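Local atomic coordinates of putative enoyl-CoA hydratase/isomerase (Mycobacterium abscessus, PDB entry 4MI2), a protein that probably isomerises the ring-1,2-epoxide of phenylacetyl-CoA in phenylacetate breakdown, as a member of the crotonase-like enoyl-CoA hydratase/isomerase family. Residues V9-N14 against G48-V53; R54-S59 against D101-P106. One frame throughout, in Å; residues are numbered along the deposited sequence.

Contact 1: V9-N14 against G48-V53; sequences VAYSVN and GGDPAV
The end of strand 9-13 passes the turn that follows helix 34-49, their closest CA atoms, those of Val13 and Val53, 7.2 Å apart and with no backbone hydrogen bond between them, so side chains and one water bridge the gap. In this crotonase-like fold strand 9-13 is an outermost strand of the six-stranded sheet, paired antiparallel with strand 18-23, and the helix-to-strand connection lies beside it. Asp50 is the first residue to leave helical geometry, and it opens a type I turn that runs to Val53, closed by a 3.1 Å hydrogen bond from Val53 N to Asp50 O. Its carboxylate adds an Asx turn: OD1 accepts from Ala52 N, which meets it from 35° above the carboxylate plane. This bond leaves OD2 directed at the strand. CG of Asp50 lies anti to its backbone N (chi1 -172°), and the side chain reaches tip to tip toward Val13, whose CG2 stands 3.9 Å from OD2. The same methyl, placed beside the backbone N of Val13, also touches Val53 CG2 at 4.1 Å, the two valines crossing obliquely. Val13 thus meets a charged group and a buried apolar one with a single methyl. Tyr11, likewise anti at chi1 (179°), packs against Ala43, Ala46 and Ala47 of helix 34-49 and carries its hydroxyl to the start of the turn. Tyr11 OH and Asp50 OD2 are too far apart to bond directly, at 4.5 Å. A water joins them, lying in the plane of the tyrosine ring at its edge; it sits 2.7 Å from Tyr11 OH and donates to Asp50 OD2 over 2.6 Å.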
loop_
_atom_site.group_PDB
_atom_site.type_symbol
_atom_site.label_atom_id
_atom_site.label_comp_id
_atom_site.label_asym_id
_atom_site.label_seq_id
_atom_site.Cartn_x
_atom_site.Cartn_y
_atom_site.Cartn_z
ATOM N N VAL B 9 20.391 5.315 27.729
ATOM C CA VAL B 9 19.443 4.309 27.272
ATOM C C VAL B 9 19.568 3.087 28.182
ATOM O O VAL B 9 20.658 2.558 28.347
ATOM C CB VAL B 9 19.716 3.910 25.807
ATOM C CG1 VAL B 9 18.764 2.807 25.359
ATOM C CG2 VAL B 9 19.593 5.121 24.891
ATOM N N ALA B 10 18.470 2.656 28.792
ATOM C CA ALA B 10 18.496 1.477 29.663
ATOM C C ALA B 10 18.256 0.224 28.839
ATOM O O ALA B 10 17.388 0.206 27.968
ATOM C CB ALA B 10 17.450 1.588 30.766
ATOM N N TYR B 11 19.034 -0.816 29.115
ATOM C CA TYR B 11 18.884 -2.105 28.461
ATOM C C TYR B 11 18.840 -3.209 29.503
ATOM O O TYR B 11 19.647 -3.224 30.435
ATOM C CB TYR B 11 20.052 -2.355 27.505
ATOM C CG TYR B 11 19.993 -3.689 26.795
ATOM C CD1 TYR B 11 19.155 -3.877 25.712
ATOM C CD2 TYR B 11 20.778 -4.763 27.209
ATOM C CE1 TYR B 11 19.095 -5.093 25.047
ATOM C CE2 TYR B 11 20.729 -5.989 26.550
ATOM C CZ TYR B 11 19.881 -6.145 25.466
ATOM O OH TYR B 11 19.809 -7.347 24.802
ATOM N N SER B 12 17.900 -4.133 29.340
ATOM C CA SER B 12 17.851 -5.351 30.152
ATOM C C SER B 12 17.129 -6.472 29.405
ATOM O O SER B 12 16.287 -6.213 28.545
ATOM C CB SER B 12 17.139 -5.084 31.483
ATOM O OG SER B 12 15.793 -4.701 31.260
ATOM N N VAL B 13 17.471 -7.714 29.729
ATOM C CA VAL B 13 16.738 -8.877 29.214
ATOM C C VAL B 13 16.121 -9.578 30.412
ATOM O O VAL B 13 16.842 -9.927 31.345
ATOM C CB VAL B 13 17.657 -9.871 28.476
ATOM C CG1 VAL B 13 16.841 -11.048 27.938
ATOM C CG2 VAL B 13 18.422 -9.175 27.356
ATOM N N ASN B 14 14.804 -9.782 30.399
ATOM C CA ASN B 14 14.133 -10.391 31.551
ATOM C C ASN B 14 14.087 -11.931 31.493
ATOM O O ASN B 14 14.666 -12.561 30.601
ATOM C CB ASN B 14 12.746 -9.746 31.800
ATOM C CG ASN B 14 11.635 -10.306 30.919
ATOM O OD1 ASN B 14 11.840 -11.207 30.111
ATOM N ND2 ASN B 14 10.437 -9.752 31.079
ATOM N N GLY B 48 19.660 -7.906 19.148
ATOM C CA GLY B 48 19.628 -8.679 17.906
ATOM C C GLY B 48 20.558 -9.878 17.869
ATOM O O GLY B 48 20.334 -10.821 17.104
ATOM N N GLY B 49 21.617 -9.828 18.675
ATOM C CA GLY B 49 22.644 -10.864 18.686
ATOM C C GLY B 49 22.481 -11.868 19.811
ATOM O O GLY B 49 23.140 -12.894 19.813
ATOM N N ASP B 50 21.605 -11.568 20.765
ATOM C CA ASP B 50 21.377 -12.418 21.932
ATOM C C ASP B 50 20.345 -13.501 21.601
ATOM O O ASP B 50 19.175 -13.193 21.416
ATOM C CB ASP B 50 20.892 -11.553 23.108
ATOM C CG ASP B 50 20.816 -12.321 24.435
ATOM O OD1 ASP B 50 20.736 -13.567 24.432
ATOM O OD2 ASP B 50 20.826 -11.667 25.492
ATOM N N PRO B 51 20.768 -14.780 21.560
ATOM C CA PRO B 51 19.842 -15.836 21.161
ATOM C C PRO B 51 18.788 -16.181 22.220
ATOM O O PRO B 51 17.855 -16.925 21.929
ATOM C CB PRO B 51 20.763 -17.037 20.905
ATOM C CG PRO B 51 21.949 -16.803 21.778
ATOM C CD PRO B 51 22.095 -15.315 21.935
ATOM N N ALA B 52 18.932 -15.650 23.428
ATOM C CA ALA B 52 17.909 -15.814 24.455
ATOM C C ALA B 52 16.754 -14.829 24.274
ATOM O O ALA B 52 15.706 -14.990 24.888
ATOM C CB ALA B 52 18.520 -15.648 25.835
ATOM N N VAL B 53 16.933 -13.813 23.433
ATOM C CA VAL B 53 15.904 -12.788 23.254
ATOM C C VAL B 53 14.785 -13.314 22.349
ATOM O O VAL B 53 15.054 -13.793 21.252
ATOM C CB VAL B 53 16.517 -11.486 22.686
ATOM C CG1 VAL B 53 15.434 -10.529 22.207
ATOM C CG2 VAL B 53 17.393 -10.828 23.742
HETATM O O HOH W 1 21.522 -9.217 25.761
#

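Contact 2: R54-S59 against D101-P106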
loop_
_atom_site.group_PDB
_atom_site.type_symbol
_atom_site.label_atom_id
_atom_site.label_comp_id
_atom_site.label_asym_id
_atom_site.label_seq_id
_atom_site.Cartn_x
_atom_site.Cartn_y
_atom_site.Cartn_z
ATOM N N ARG B 54 13.542 -13.246 22.822
ATOM C CA ARG B 54 12.394 -13.761 22.056
ATOM C C ARG B 54 11.396 -12.649 21.664
ATOM O O ARG B 54 10.475 -12.864 20.866
ATOM C CB ARG B 54 11.707 -14.931 22.803
ATOM C CG ARG B 54 12.683 -15.845 23.557
ATOM C CD ARG B 54 12.364 -17.339 23.705
ATOM N NE ARG B 54 11.027 -17.810 23.333
ATOM C CZ ARG B 54 10.250 -18.619 24.068
ATOM N NH1 ARG B 54 10.621 -19.036 25.277
ATOM N NH2 ARG B 54 9.066 -19.007 23.596
ATOM N N ALA B 55 11.596 -11.463 22.226
ATOM C CA ALA B 55 10.840 -10.268 21.835
ATOM C C ALA B 55 11.543 -9.039 22.386
ATOM O O ALA B 55 12.323 -9.134 23.334
ATOM C CB ALA B 55 9.401 -10.324 22.343
ATOM N N VAL B 56 11.244 -7.893 21.783
ATOM C CA VAL B 56 11.837 -6.622 22.165
ATOM C C VAL B 56 10.722 -5.617 22.438
ATOM O O VAL B 56 9.716 -5.574 21.722
ATOM C CB VAL B 56 12.754 -6.082 21.055
ATOM C CG1 VAL B 56 13.312 -4.711 21.411
ATOM C CG2 VAL B 56 13.879 -7.061 20.789
ATOM N N VAL B 57 10.898 -4.825 23.491
ATOM C CA VAL B 57 9.992 -3.727 23.762
ATOM C C VAL B 57 10.801 -2.436 23.892
ATOM O O VAL B 57 11.776 -2.350 24.647
ATOM C CB VAL B 57 9.055 -3.986 24.970
ATOM C CG1 VAL B 57 9.822 -4.420 26.208
ATOM C CG2 VAL B 57 8.192 -2.761 25.264
ATOM N N MET B 58 10.386 -1.451 23.110
ATOM C CA MET B 58 11.011 -0.146 23.065
ATOM C C MET B 58 10.053 0.834 23.759
ATOM O O MET B 58 8.866 0.877 23.437
ATOM C CB MET B 58 11.245 0.219 21.594
ATOM C CG MET B 58 12.455 1.084 21.291
ATOM S SD MET B 58 13.179 0.735 19.655
ATOM C CE MET B 58 11.735 0.819 18.582
ATOM N N SER B 59 10.566 1.583 24.737
ATOM C CA SER B 59 9.774 2.578 25.453
ATOM C C SER B 59 10.622 3.789 25.816
ATOM O O SER B 59 11.802 3.847 25.473
ATOM C CB SER B 59 9.144 1.957 26.712
ATOM O OG SER B 59 10.135 1.483 27.600
ATOM N N ASP B 101 16.312 -3.046 12.192
ATOM C CA ASP B 101 15.840 -3.927 11.133
ATOM C C ASP B 101 16.375 -5.357 11.271
ATOM O O ASP B 101 15.657 -6.313 10.989
ATOM C CB ASP B 101 16.204 -3.346 9.759
ATOM C CG ASP B 101 15.827 -4.269 8.616
ATOM O OD1 ASP B 101 14.625 -4.339 8.277
ATOM O OD2 ASP B 101 16.747 -4.926 8.077
ATOM N N ALA B 102 17.618 -5.496 11.731
ATOM C CA ALA B 102 18.273 -6.810 11.877
ATOM C C ALA B 102 17.709 -7.690 12.997
ATOM O O ALA B 102 17.996 -8.881 13.036
ATOM C CB ALA B 102 19.780 -6.641 12.065
ATOM N N ILE B 103 16.909 -7.125 13.897
ATOM C CA ILE B 103 16.270 -7.921 14.947
ATOM C C ILE B 103 15.269 -8.884 14.307
ATOM O O ILE B 103 14.326 -8.459 13.645
ATOM C CB ILE B 103 15.579 -7.033 16.011
ATOM C CG1 ILE B 103 16.599 -6.088 16.647
ATOM C CG2 ILE B 103 14.917 -7.891 17.092
ATOM C CD1 ILE B 103 16.044 -5.202 17.749
ATOM N N LYS B 104 15.477 -10.182 14.499
ATOM C CA LYS B 104 14.627 -11.183 13.846
ATOM C C LYS B 104 13.301 -11.420 14.573
ATOM O O LYS B 104 12.316 -11.810 13.951
ATOM C CB LYS B 104 15.378 -12.504 13.710
ATOM C CG LYS B 104 16.653 -12.416 12.884
ATOM C CD LYS B 104 17.335 -13.784 12.805
ATOM C CE LYS B 104 18.856 -13.691 12.926
ATOM N NZ LYS B 104 19.480 -13.247 11.649
ATOM N N VAL B 105 13.284 -11.188 15.884
ATOM C CA VAL B 105 12.111 -11.472 16.712
ATOM C C VAL B 105 11.176 -10.262 16.710
ATOM O O VAL B 105 11.531 -9.214 16.162
ATOM C CB VAL B 105 12.518 -11.908 18.144
ATOM C CG1 VAL B 105 13.602 -12.981 18.062
ATOM C CG2 VAL B 105 12.997 -10.737 18.987
ATOM N N PRO B 106 9.966 -10.411 17.279
ATOM C CA PRO B 106 9.017 -9.307 17.247
ATOM C C PRO B 106 9.451 -8.107 18.081
ATOM O O PRO B 106 9.986 -8.278 19.162
ATOM C CB PRO B 106 7.737 -9.930 17.815
ATOM C CG PRO B 106 7.871 -11.396 17.537
ATOM C CD PRO B 106 9.332 -11.660 17.741
#
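Val56, Pro106 and Val105 bury the most surface where the start of strand 55-60 meets the loop leaving helix 87-102, a junction between adjacent parallel strands of the crotonase-like core. Pro106 gives the one hydrogen bond: its carbonyl O accepts from Val56 N at 2.9 Å, with the donor nearly along the C=O axis (164°). The same oxygen takes a CA-H...O contact from Ala55 CA, so two neighbouring residues converge on it. Pro106 CD, in the ring, also lies 3.5 Å from Arg54 O. Val56 turns its side chain toward the loop, with CG1 anti to the backbone N (chi1 177°); this leaves CG2 to meet Ile103 CG2 tip to tip at 3.9 Å, with Val105 CG2 slightly farther off. Val105 lies closer to the backbone: its CG2, in the crowded position between backbone N and carbonyl carbon, comes within 3.6 Å of Ala55 N, while CB rests against Arg54 O. The Arg54 side chain leaves the backbone pointing away from the loop; NE bonds to Thr211 OG1, NH2 to the carbonyl oxygens of Gly209 and Phe264. Val56 N to Pro106 O is continued by backbone bonding between Val56 and Val108 of strand 107-111; strand 18-23 pairs on the other side of strand 55-60, helix 211-223 packs on Val105 and Pro106, and Leu206 of helix 195-207 also reaches Pro106.

From the N terminus, strand 9-13 turns back into strand 18-23, and the chain then runs through helix 34-49 to the turn at 50-53, where contact 1 closes its loop against the outermost strand. Contact 2 opens at the very next residue: strand 55-60 enters the sheet, helices 71-80 and 87-102 follow, and the chain returns at 103-106 before starting strand 107-111. The two loops are therefore in series, neither enclosing nor crossing the other. They meet directly, since Val105 CG1 packs on Val53 O and Ile103 CG1 on Gly48 CA. Together they tie the ends of helices 34-49 and 87-102 to the same sheet.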